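Local structure of PA14 domain-containing protein (6QDI) at residues E160-D163 with N169-E172; V185-P188 with N193-Q196. The protein probably senses plant-biomass polysaccharides outside the cell as an RsgI-like anti-sigma factor, using the tandem calcium-binding PA14 domains that make up this chain. One frame throughout, in Å; residues are numbered along the deposited sequence.

Interaction 1. Residues E160-D163 with N169-E172; sequences EYFD and NPKE. With CA (calcium ion), chain F.
Tyr161 gives both backbone polar atoms to the neighbouring strand: its N donates to Glu172 O at 2.9 Å, and its O accepts from Lys171 N, also at 2.9 Å. Because Lys171 and Glu172 both sit opposite this one residue, the strand pairing carries a classic beta bulge, its extra residue on the 169-172 side. Two residues on, Asp163 N donates to Asn169 O at 2.9 Å, but from above the carbonyl plane, 40° out of it, while the N-H points almost straight at the oxygen. On one face of the sheet the Phe162 ring lies against Pro170, with CE1 3.8 Å from CB of the proline. On the other, the Tyr161 and Glu172 side chains lie alongside each other and point the same way, ring and carboxylate planes 50° apart. Glu172 gets there with CG anti to its backbone N (chi1 -164°) and an extended chain; OE2 is bound by Tyr159 OH and OE1 by the hydroxyls of Ser189 and Ser191. Lys171 bends at chi2 and lays its aliphatic chain by the Asp163 carboxylate, CE 3.4 Å from OD2, yet NZ stops 4.4 Å from that oxygen, beyond a salt bridge.

Asp163 O binds the calcium ion at 2.3 Å. Its side chain serves the site indirectly: OD1 accepts from calcium-bound water 1 at 2.8 Å and from Asn193 N. Asp163 is thus a first-shell ligand through its carbonyl and a second-shell one through its carboxylate, whose negative charge would be expected to orient that water and add to the field holding the metal.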
ATOM      1  N   GLU A 160       2.806   2.722  19.215  1.00  6.39           N
ATOM      2  CA  GLU A 160       2.756   4.046  19.839  1.00  6.67           C
ATOM      3  C   GLU A 160       3.291   4.998  18.765  1.00  6.52           C
ATOM      4  O   GLU A 160       4.413   4.813  18.271  1.00  6.96           O
ATOM      5  CB  GLU A 160       3.636   4.101  21.095  1.00  7.48           C
ATOM      6  CG  GLU A 160       3.175   3.184  22.196  1.00  7.62           C
ATOM      7  CD  GLU A 160       4.284   2.945  23.208  1.00  7.90           C
ATOM      8  OE1 GLU A 160       5.087   2.021  23.018  1.00  8.53           O
ATOM      9  OE2 GLU A 160       4.394   3.765  24.140  1.00 10.62           O
ATOM     10  N   TYR A 161       2.470   6.001  18.388  1.00  6.81           N
ATOM     11  CA  TYR A 161       2.855   7.008  17.386  1.00  6.51           C
ATOM     12  C   TYR A 161       3.203   8.314  18.091  1.00  6.87           C
ATOM     13  O   TYR A 161       2.438   8.778  18.928  1.00  7.62           O
ATOM     14  CB  TYR A 161       1.736   7.243  16.390  1.00  7.08           C
ATOM     15  CG  TYR A 161       1.296   6.064  15.530  1.00  6.85           C
ATOM     16  CD1 TYR A 161       2.106   4.962  15.300  1.00  6.61           C
ATOM     17  CD2 TYR A 161       0.069   6.069  14.900  1.00  7.25           C
ATOM     18  CE1 TYR A 161       1.711   3.898  14.501  1.00  6.92           C
ATOM     19  CE2 TYR A 161      -0.347   5.025  14.104  1.00  7.48           C
ATOM     20  CZ  TYR A 161       0.461   3.919  13.897  1.00  6.96           C
ATOM     21  OH  TYR A 161       0.008   2.916  13.104  1.00  8.05           O
ATOM     22  N   PHE A 162       4.362   8.854  17.713  1.00  6.54           N
ATOM     23  CA  PHE A 162       4.953  10.050  18.324  1.00  6.60           C
ATOM     24  C   PHE A 162       5.067  11.181  17.327  1.00  6.65           C
ATOM     25  O   PHE A 162       5.438  10.977  16.155  1.00  7.41           O
ATOM     26  CB  PHE A 162       6.353   9.698  18.821  1.00  6.94           C
ATOM     27  CG  PHE A 162       6.345   8.654  19.929  1.00  7.16           C
ATOM     28  CD1 PHE A 162       6.150   9.030  21.257  1.00  7.48           C
ATOM     29  CD2 PHE A 162       6.559   7.321  19.641  1.00  7.77           C
ATOM     30  CE1 PHE A 162       6.161   8.083  22.280  1.00  8.20           C
ATOM     31  CE2 PHE A 162       6.589   6.374  20.658  1.00  8.67           C
ATOM     32  CZ  PHE A 162       6.381   6.756  21.970  1.00  8.52           C
ATOM     33  N   ASP A 163       4.747  12.392  17.796  1.00  6.94           N
ATOM     34  CA  ASP A 163       4.768  13.568  16.933  1.00  6.98           C
ATOM     35  C   ASP A 163       6.152  14.126  16.697  1.00  7.28           C
ATOM     36  O   ASP A 163       6.360  14.902  15.761  1.00  8.16           O
ATOM     37  CB  ASP A 163       3.869  14.666  17.525  1.00  7.66           C
ATOM     38  CG  ASP A 163       2.802  15.209  16.594  1.00  8.53           C
ATOM     39  OD1 ASP A 163       2.674  14.748  15.456  1.00  9.33           O
ATOM     40  OD2 ASP A 163       2.045  16.104  17.059  1.00 10.13           O
ATOM     41  N   ASN A 169       6.447  13.019  22.559  1.00  7.28           N
ATOM     42  CA  ASN A 169       5.167  13.640  22.189  1.00  7.26           C
ATOM     43  C   ASN A 169       4.185  12.612  21.629  1.00  7.38           C
ATOM     44  O   ASN A 169       3.738  12.706  20.475  1.00  7.57           O
ATOM     45  CB  ASN A 169       5.337  14.846  21.266  1.00  7.74           C
ATOM     46  CG  ASN A 169       4.162  15.814  21.348  1.00  8.38           C
ATOM     47  OD1 ASN A 169       3.267  15.661  22.183  1.00  9.40           O
ATOM     48  ND2 ASN A 169       4.134  16.793  20.453  1.00  9.17           N
ATOM     49  N   PRO A 170       3.853  11.598  22.428  1.00  7.33           N
ATOM     50  CA  PRO A 170       2.949  10.550  21.959  1.00  7.48           C
ATOM     51  C   PRO A 170       1.555  11.114  21.645  1.00  7.51           C
ATOM     52  O   PRO A 170       1.020  11.932  22.386  1.00  8.39           O
ATOM     53  CB  PRO A 170       2.842   9.602  23.166  1.00  7.88           C
ATOM     54  CG  PRO A 170       3.165  10.479  24.353  1.00  8.68           C
ATOM     55  CD  PRO A 170       4.234  11.386  23.844  1.00  8.01           C
ATOM     56  N   LYS A 171       0.951  10.608  20.578  1.00  7.31           N
ATOM     57  CA  LYS A 171      -0.412  11.044  20.161  1.00  7.57           C
ATOM     58  C   LYS A 171      -1.404   9.903  19.987  1.00  8.20           C
ATOM     59  O   LYS A 171      -2.595  10.153  19.989  1.00  9.51           O
ATOM     60  CB  LYS A 171      -0.361  11.863  18.880  1.00  7.93           C
ATOM     61  CG  LYS A 171       0.409  13.178  18.962  1.00  8.45           C
ATOM     62  CD  LYS A 171      -0.238  14.196  19.925  1.00  9.21           C
ATOM     63  CE  LYS A 171       0.602  15.435  20.064  1.00 10.19           C
ATOM     64  NZ  LYS A 171      -0.088  16.467  20.857  1.00 12.04           N
ATOM     65  N   GLU A 172      -0.957   8.656  19.851  1.00  7.90           N
ATOM     66  CA  GLU A 172      -1.900   7.591  19.585  1.00  7.71           C
ATOM     67  C   GLU A 172      -1.252   6.257  19.930  1.00  7.52           C
ATOM     68  O   GLU A 172      -0.017   6.112  19.788  1.00  8.58           O
ATOM     69  CB  GLU A 172      -2.283   7.603  18.113  1.00  8.40           C
ATOM     70  CG  GLU A 172      -3.530   6.810  17.745  1.00  8.21           C
ATOM     71  CD  GLU A 172      -3.873   6.960  16.283  1.00  8.88           C
ATOM     72  OE1 GLU A 172      -4.226   8.069  15.913  1.00  9.43           O
ATOM     73  OE2 GLU A 172      -3.710   6.001  15.490  1.00 10.61           O
TER
HETATM   74 CA    CA F 405       6.459  16.129  13.783  0.90  7.42          CA
HETATM   75  O   HOH W   1       4.477  14.919  13.368  1.00  8.57           O
HETATM   76  O   HOH W   2       5.231  17.598  15.241  1.00 12.16           O
HETATM   77  O   HOH W   3       8.442  17.161  14.510  1.00 10.56           O

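Interaction 2. Residues V185-P188 with N193-Q196; sequences VGSP and NQDQ. With CA (calcium ion), chain F.
The side-chain amide of Gln196 meets Val185 edge-on: NE2 donates to Val185 O at 2.9 Å, with the oxygen only 2° out of the amide plane and the N-H approaching a lone pair in the carbonyl plane. A bend at chi2 (79°) turns the amide back toward Val185 O; CG, set by chi1, lies 3.8 Å from Val185 CB. The flat carboxylate of Asp195 instead turns its oxygen edge to the calcium ion and chelates it with both atoms, OD1 at 2.5 Å and OD2 at 2.4 Å; Asn193 ND2 adds a weak bond to OD2.

Ser187 OG donates to Asn193 O at 2.9 Å from above the carbonyl plane. Water 4 ties Val185 O, Ser187 OG and Gln196 N together, and water 5 joins Ser187 N to Gln194 NE2, which also bonds Glu43 OE1 of the other PA14 domain. Asn193 O also accepts from calcium-bound water 1.

Gln194 centres an inverse gamma turn, with a weak bond from Asp195 N to Asn193 O. The whole is an irregular loop pinned across its neck by side chains and waters, forming part of a PA14 calcium site that the carbonyl oxygens of Asp163 and Lys197 and three waters complete.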
ATOM      1  N   VAL A 185       4.905  11.073   2.020  1.00  6.45           N
ATOM      2  CA  VAL A 185       5.172  12.179   2.923  1.00  6.70           C
ATOM      3  C   VAL A 185       4.061  12.337   3.973  1.00  6.70           C
ATOM      4  O   VAL A 185       4.081  13.300   4.759  1.00  7.87           O
ATOM      5  CB  VAL A 185       5.483  13.496   2.177  1.00  7.65           C
ATOM      6  CG1 VAL A 185       6.771  13.340   1.409  1.00  8.98           C
ATOM      7  CG2 VAL A 185       4.321  13.929   1.313  1.00  9.15           C
ATOM      8  N   GLY A 186       3.140  11.382   4.044  1.00  6.50           N
ATOM      9  CA  GLY A 186       2.112  11.375   5.083  1.00  6.82           C
ATOM     10  C   GLY A 186       2.629  10.862   6.440  1.00  6.48           C
ATOM     11  O   GLY A 186       3.743  10.386   6.558  1.00  7.51           O
ATOM     12  N   SER A 187       1.747  10.994   7.418  1.00  6.63           N
ATOM     13  CA  SER A 187       2.022  10.510   8.761  1.00  7.53           C
ATOM     14  C   SER A 187       1.227   9.255   9.046  1.00  7.32           C
ATOM     15  O   SER A 187       0.340   8.869   8.283  1.00  7.30           O
ATOM     16  CB  SER A 187       1.696  11.601   9.777  1.00  7.51           C
ATOM     17  OG  SER A 187       2.548  12.692   9.538  1.00  9.05           O
ATOM     18  N   PRO A 188       1.487   8.581  10.194  1.00  7.36           N
ATOM     19  CA  PRO A 188       0.802   7.299  10.408  1.00  7.66           C
ATOM     20  C   PRO A 188      -0.659   7.410  10.792  1.00  7.83           C
ATOM     21  O   PRO A 188      -1.362   6.401  10.742  1.00  8.96           O
ATOM     22  CB  PRO A 188       1.659   6.643  11.535  1.00  8.37           C
ATOM     23  CG  PRO A 188       3.008   7.254  11.349  1.00  8.34           C
ATOM     24  CD  PRO A 188       2.681   8.701  11.053  1.00  7.81           C
ATOM     25  N   ASN A 193       1.077  15.207  13.215  1.00  9.06           N
ATOM     26  CA  ASN A 193       1.266  16.330  12.315  1.00  8.90           C
ATOM     27  C   ASN A 193       2.000  15.895  11.037  1.00  8.86           C
ATOM     28  O   ASN A 193       2.959  15.106  11.083  1.00  8.61           O
ATOM     29  CB  ASN A 193       2.034  17.438  13.002  1.00  9.90           C
ATOM     30  CG  ASN A 193       1.982  18.729  12.219  1.00 13.56           C
ATOM     31  OD1 ASN A 193       0.929  19.232  11.882  1.00 20.17           O
ATOM     32  ND2 ASN A 193       3.120  19.218  11.891  1.00 17.99           N
ATOM     33  N   GLN A 194       1.556  16.424   9.900  1.00  9.33           N
ATOM     34  CA  GLN A 194       2.061  16.001   8.580  1.00  9.25           C
ATOM     35  C   GLN A 194       3.293  16.833   8.188  1.00  9.00           C
ATOM     36  O   GLN A 194       3.270  17.666   7.267  1.00 11.14           O
ATOM     37  CB  GLN A 194       0.952  16.080   7.568  1.00  9.27           C
ATOM     38  CG  GLN A 194       1.210  15.266   6.336  1.00  9.72           C
ATOM     39  CD  GLN A 194       0.051  15.413   5.377  1.00  9.54           C
ATOM     40  OE1 GLN A 194       0.005  16.388   4.620  1.00 11.07           O
ATOM     41  NE2 GLN A 194      -0.920  14.510   5.439  1.00  9.51           N
ATOM     42  N   ASP A 195       4.384  16.635   8.952  1.00  9.15           N
ATOM     43  CA  ASP A 195       5.646  17.382   8.801  1.00  9.72           C
ATOM     44  C   ASP A 195       6.853  16.502   8.496  1.00  8.83           C
ATOM     45  O   ASP A 195       7.969  16.980   8.551  1.00  9.71           O
ATOM     46  CB  ASP A 195       5.928  18.267  10.051  1.00 10.03           C
ATOM     47  CG  ASP A 195       6.126  17.472  11.323  1.00  9.91           C
ATOM     48  OD1 ASP A 195       6.211  16.257  11.282  1.00  9.45           O
ATOM     49  OD2 ASP A 195       6.129  18.112  12.414  1.00 12.74           O
ATOM     50  N   GLN A 196       6.619  15.214   8.201  1.00  8.31           N
ATOM     51  CA  GLN A 196       7.682  14.273   7.842  1.00  8.07           C
ATOM     52  C   GLN A 196       8.720  14.068   8.918  1.00  8.56           C
ATOM     53  O   GLN A 196       9.772  13.573   8.656  1.00  8.87           O
ATOM     54  CB  GLN A 196       8.359  14.589   6.481  1.00  8.65           C
ATOM     55  CG  GLN A 196       7.376  14.670   5.308  1.00  8.63           C
ATOM     56  CD  GLN A 196       6.636  15.998   5.267  1.00  8.79           C
ATOM     57  OE1 GLN A 196       7.250  17.064   5.330  1.00 11.07           O
ATOM     58  NE2 GLN A 196       5.354  15.941   5.081  1.00  9.17           N
TER
HETATM   59 CA    CA F 405       6.459  16.129  13.783  0.90  7.42          CA
HETATM   60  O   HOH W   4       4.354  13.578   7.611  1.00  8.68           O
HETATM   61  O   HOH W   5      -0.902  12.110   7.097  1.00  8.36           O
HETATM   62  O   HOH W   1       4.477  14.919  13.368  1.00  8.57           O
HETATM   63  O   HOH W   2       5.231  17.598  15.241  1.00 12.16           O
HETATM   64  O   HOH W   3       8.442  17.161  14.510  1.00 10.56           O

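How the interactions relate
Interaction 1 comes first along the chain, in the hairpin of strands 157-162 and 170-176; interaction 2 follows in the loop between strands 180-184 and 198-207. Their centres lie 12 Å apart in the second PA14 domain, and both supply the same calcium ion and share its three waters. They also touch directly: besides the Asp163-Asn193 bond, Tyr161 CE2 packs on Pro188 CB at 3.6 Å. Sharing the metal, the end of the hairpin and the long loop are joined at one site. That loop faces the first PA14 domain, where Thr114 of another calcium site touches Val185 and Gln194, so the two domains meet close to their metal sites.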